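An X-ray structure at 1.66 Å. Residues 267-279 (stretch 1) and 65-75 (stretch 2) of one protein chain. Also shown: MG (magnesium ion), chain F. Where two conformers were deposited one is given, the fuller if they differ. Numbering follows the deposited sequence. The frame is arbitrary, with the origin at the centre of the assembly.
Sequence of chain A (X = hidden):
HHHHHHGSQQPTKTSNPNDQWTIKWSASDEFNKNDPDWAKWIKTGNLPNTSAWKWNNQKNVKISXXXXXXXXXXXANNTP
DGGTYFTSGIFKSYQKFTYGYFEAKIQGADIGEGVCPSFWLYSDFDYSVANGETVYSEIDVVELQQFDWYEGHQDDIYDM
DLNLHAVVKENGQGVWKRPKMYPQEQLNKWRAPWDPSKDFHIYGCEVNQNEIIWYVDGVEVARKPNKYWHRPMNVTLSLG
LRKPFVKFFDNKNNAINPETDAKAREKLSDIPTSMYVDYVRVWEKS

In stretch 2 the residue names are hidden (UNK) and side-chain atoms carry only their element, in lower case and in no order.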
# COMPACT_ATOMS: atom_id res chain seq x y z
N LYS A 267 -15.02 14.54 -10.33
CA LYS A 267 -13.68 14.47 -9.64
C LYS A 267 -12.44 14.77 -10.51
O LYS A 267 -11.34 14.95 -9.99
CB LYS A 267 -13.45 13.12 -8.96
CG LYS A 267 -14.40 12.89 -7.82
CD LYS A 267 -13.63 12.36 -6.64
CE LYS A 267 -14.56 12.29 -5.46
NZ LYS A 267 -13.82 12.92 -4.36
N LEU A 268 -12.54 14.75 -11.85
CA LEU A 268 -11.37 15.14 -12.69
C LEU A 268 -10.81 16.50 -12.42
O LEU A 268 -9.60 16.74 -12.61
CB LEU A 268 -11.65 14.99 -14.19
CG LEU A 268 -11.80 13.59 -14.74
CD1 LEU A 268 -12.29 13.83 -16.15
CD2 LEU A 268 -10.48 12.78 -14.74
N SER A 269 -11.64 17.42 -11.92
CA SER A 269 -11.15 18.75 -11.59
C SER A 269 -10.13 18.66 -10.45
O SER A 269 -9.31 19.55 -10.31
CB SER A 269 -12.29 19.72 -11.23
OG SER A 269 -12.86 19.43 -9.96
N ASP A 270 -10.18 17.56 -9.68
CA ASP A 270 -9.28 17.32 -8.52
C ASP A 270 -8.07 16.44 -8.82
O ASP A 270 -7.31 16.07 -7.92
CB ASP A 270 -10.08 16.77 -7.34
CG ASP A 270 -11.13 17.74 -6.89
OD1 ASP A 270 -10.80 18.94 -6.83
OD2 ASP A 270 -12.29 17.33 -6.63
N ILE A 271 -7.87 16.14 -10.09
CA ILE A 271 -6.72 15.40 -10.60
C ILE A 271 -5.86 16.41 -11.38
O ILE A 271 -6.43 17.12 -12.20
CB ILE A 271 -7.19 14.20 -11.49
CG1 ILE A 271 -8.05 13.16 -10.67
CG2 ILE A 271 -5.98 13.58 -12.17
CD1 ILE A 271 -7.18 12.38 -9.65
N PRO A 272 -4.51 16.44 -11.21
CA PRO A 272 -3.70 15.43 -10.48
C PRO A 272 -3.86 15.59 -8.96
O PRO A 272 -4.22 16.71 -8.46
CB PRO A 272 -2.27 15.74 -10.92
CG PRO A 272 -2.31 17.23 -11.32
CD PRO A 272 -3.65 17.35 -12.00
N THR A 273 -3.60 14.50 -8.23
CA THR A 273 -3.60 14.62 -6.78
C THR A 273 -2.41 13.79 -6.29
O THR A 273 -1.94 12.87 -7.03
CB THR A 273 -4.94 14.12 -6.20
OG1 THR A 273 -4.98 14.48 -4.80
CG2 THR A 273 -5.14 12.56 -6.31
N SER A 274 -1.89 14.11 -5.08
CA SER A 274 -0.63 13.52 -4.68
C SER A 274 -0.70 13.06 -3.24
O SER A 274 -1.41 13.66 -2.45
CB SER A 274 0.45 14.57 -4.74
OG SER A 274 0.65 15.03 -6.09
N MET A 275 -0.03 11.92 -2.96
CA MET A 275 0.41 11.59 -1.57
C MET A 275 1.84 12.04 -1.34
O MET A 275 2.60 12.20 -2.29
CB MET A 275 0.27 10.06 -1.23
CG MET A 275 1.18 9.21 -2.14
SD MET A 275 0.97 7.45 -1.85
CE MET A 275 1.79 7.23 -0.28
N TYR A 276 2.24 12.16 -0.08
CA TYR A 276 3.59 12.64 0.25
C TYR A 276 4.20 11.73 1.29
O TYR A 276 3.52 11.29 2.28
CB TYR A 276 3.48 14.06 0.89
CG TYR A 276 2.89 15.01 -0.09
CD1 TYR A 276 3.74 15.68 -1.00
CD2 TYR A 276 1.51 15.25 -0.14
CE1 TYR A 276 3.17 16.58 -1.96
CE2 TYR A 276 0.94 16.13 -1.11
CZ TYR A 276 1.80 16.76 -1.99
OH TYR A 276 1.26 17.65 -2.88
N VAL A 277 5.49 11.45 1.15
CA VAL A 277 6.15 10.59 2.10
C VAL A 277 7.43 11.31 2.60
O VAL A 277 8.33 11.64 1.78
CB VAL A 277 6.56 9.27 1.41
CG1 VAL A 277 7.20 8.33 2.44
CG2 VAL A 277 5.38 8.54 0.71
N ASP A 278 7.55 11.47 3.92
CA ASP A 278 8.74 12.08 4.49
C ASP A 278 9.82 11.06 4.64
O ASP A 278 11.00 11.38 4.40
CB ASP A 278 8.33 12.73 5.85
CG ASP A 278 9.45 13.64 6.47
OD1 ASP A 278 10.38 14.03 5.79
OD2 ASP A 278 9.39 13.83 7.69
N TYR A 279 9.53 9.84 5.03
CA TYR A 279 10.60 8.80 5.07
C TYR A 279 9.95 7.42 5.01
O TYR A 279 8.74 7.27 5.27
CB TYR A 279 11.47 8.94 6.34
CG TYR A 279 10.77 8.63 7.66
CD1 TYR A 279 10.32 7.32 8.01
CD2 TYR A 279 10.55 9.65 8.56
CE1 TYR A 279 9.70 7.08 9.23
CE2 TYR A 279 9.90 9.43 9.77
CZ TYR A 279 9.49 8.13 10.11
OH TYR A 279 8.89 7.88 11.32
N UNK A 65 12.78 19.06 -1.06
CA UNK A 65 12.92 19.51 0.30
C UNK A 65 12.56 18.41 1.35
O UNK A 65 11.92 18.68 2.40
c UNK A 65 12.47 21.90 -0.57
n UNK A 65 11.65 22.92 -0.62
o UNK A 65 13.42 21.79 -1.35
c UNK A 65 12.15 20.83 0.51
N UNK A 66 13.02 17.19 1.12
CA UNK A 66 12.96 16.14 2.11
C UNK A 66 11.71 15.32 1.96
O UNK A 66 11.55 14.37 2.76
N UNK A 67 10.88 15.61 0.95
CA UNK A 67 9.53 14.92 0.87
C UNK A 67 9.30 14.34 -0.53
O UNK A 67 9.45 15.03 -1.54
c UNK A 67 8.30 15.78 3.79
c UNK A 67 8.61 16.63 2.55
c UNK A 67 6.94 15.35 1.05
c UNK A 67 8.41 15.97 1.14
N UNK A 68 8.99 13.05 -0.58
CA UNK A 68 8.66 12.44 -1.87
C UNK A 68 7.23 12.66 -2.13
O UNK A 68 6.41 12.48 -1.23
c UNK A 68 8.93 10.96 -1.82
N UNK A 69 6.92 12.89 -3.42
CA UNK A 69 5.53 13.16 -3.86
C UNK A 69 5.13 12.11 -4.91
O UNK A 69 5.88 11.96 -5.90
c UNK A 69 5.45 14.60 -4.45
c UNK A 69 4.04 14.92 -5.00
o UNK A 69 4.77 17.12 -5.45
c UNK A 69 3.82 16.35 -5.45
o UNK A 69 2.64 16.72 -5.77
N UNK A 70 4.06 11.34 -4.72
CA UNK A 70 3.65 10.34 -5.67
C UNK A 70 2.28 10.83 -6.19
O UNK A 70 1.40 11.14 -5.40
c UNK A 70 4.79 6.89 -4.28
c UNK A 70 5.23 8.98 -3.08
c UNK A 70 4.88 8.41 -4.44
c UNK A 70 3.55 8.95 -4.99
N UNK A 71 2.11 10.89 -7.51
CA UNK A 71 0.98 11.60 -8.09
C UNK A 71 0.15 10.72 -9.02
O UNK A 71 0.74 9.97 -9.86
o UNK A 71 2.28 13.65 -7.99
c UNK A 71 1.53 12.84 -8.90
c UNK A 71 0.40 13.73 -9.46
N UNK A 72 -1.16 10.81 -8.90
CA UNK A 72 -2.12 10.19 -9.86
C UNK A 72 -2.44 11.21 -10.94
O UNK A 72 -2.87 12.31 -10.62
s UNK A 72 -3.91 7.48 -10.46
c UNK A 72 -3.40 9.82 -9.09
c UNK A 72 -3.87 6.64 -8.81
c UNK A 72 -4.45 9.11 -9.98
N UNK A 73 -2.22 10.87 -12.22
CA UNK A 73 -2.43 11.83 -13.33
C UNK A 73 -3.42 11.24 -14.32
O UNK A 73 -3.49 10.00 -14.50
c UNK A 73 1.01 13.31 -14.12
c UNK A 73 -0.15 12.86 -13.26
n UNK A 73 1.19 15.79 -12.72
n UNK A 73 2.11 13.73 -13.23
n UNK A 73 3.23 15.15 -11.80
c UNK A 73 2.18 14.88 -12.58
c UNK A 73 -1.13 12.05 -14.12
N UNK A 74 -4.18 12.10 -14.97
CA UNK A 74 -5.14 11.62 -15.98
C UNK A 74 -4.42 11.59 -17.31
O UNK A 74 -3.76 12.58 -17.69
c UNK A 74 -6.31 12.63 -16.06
n UNK A 74 -8.90 11.34 -18.37
n UNK A 74 -8.11 13.25 -17.67
c UNK A 74 -7.37 12.28 -17.06
c UNK A 74 -9.02 12.64 -18.50
c UNK A 74 -7.90 11.07 -17.45
N UNK A 75 -4.57 10.50 -18.05
CA UNK A 75 -3.93 10.44 -19.39
C UNK A 75 -4.37 11.63 -20.30
O UNK A 75 -5.55 11.94 -20.40
o UNK A 75 -3.02 8.04 -18.34
c UNK A 75 -4.22 9.15 -20.12
n UNK A 75 -4.05 6.76 -19.86
c UNK A 75 -3.72 7.93 -19.36
MG MG F . 12.40 13.31 4.50
O HOH W 1 14.10 14.85 5.21

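Position 65 has four side-chain atoms: a carbon, then a second carbon bearing one oxygen and one nitrogen. They touch nothing on stretch 1. This is Asn65, a polar amide suited to an exposed loop.

Position 66 has no side-chain atoms. Its phi of 93° would jam a CB against the preceding carbonyl oxygen, so the backbone itself calls for Gly66. Its O lies 2.2 Å from the magnesium ion MG.

Position 67 has four carbons, forked at the first, one arm two carbons long. One carbon lies 3.7 Å from Tyr276 CB, another 3.4 Å from Asp278 OD1. This is Ile67, a branched hydrocarbon whose CG2 rests at the edge of the Tyr276 ring.

Position 68 carries a single carbon, 4.3 Å from Val277 CB. It is Ala68, compact enough for this buried face.

Position 69 has three carbons in a row, the third carrying two oxygens, one of them 2.6 Å from Ser274 OG. This is Glu69; extended (chi1 and chi2 both t), it lets OE2 accept a hydrogen bond from that hydroxyl.

Position 70 has four carbons, forked at the second. Its CB meets Met275 CG at 3.7 Å and a branch carbon meets Val277 CG2 at 3.8 Å. This is Leu70, a branched hydrocarbon filling a buried apolar face.

Position 71 has one carbon carrying an oxygen, 2.9 Å from Ser274 OG, and a carbon, 3.6 Å from Pro272 CB. Thr71 suits both neighbours, one polar and one apolar.

Position 72 is an unbranched chain of two carbons, sulfur and carbon; its second carbon lies 4.3 Å from Ile271 CD1. This is Met72, flexible enough for its end to lead away.

Position 73 has three carbons, a nitrogen, then a carbon with two more nitrogens, one 3.9 Å from Pro272 CB. This is Arg73, long enough to start away from stretch 1 and still return.

Position 74 has one carbon and a five-membered ring of three carbons and two nitrogens; Leu268 CD2 lies 3.8 Å from the ring centroid. This is His74, whose flat face accepts a CH-pi contact.

Position 75 repeats the amide pattern of 65, without contacts to stretch 1: Asn75, its ND2 hydrogen-bonded elsewhere in the structure.

The contact is an antiparallel strand pair. Reciprocal hydrogen bonds link Val277 with Ala68 and Met275 with Leu70; in the Thr273–Met72 pair, the bond from Thr273 N to Met72 O is weak at 3.3 Å. Met275, Val277, Ala68 and Leu70 share an apolar face; Ser274, Tyr276, Glu69 and Thr71 share the other. Next to the Val277–Ala68 pair, magnesium joins Gly66 O to Asp278 O and OD1.

Stretch 2 65-75: NGIAELTMRHN
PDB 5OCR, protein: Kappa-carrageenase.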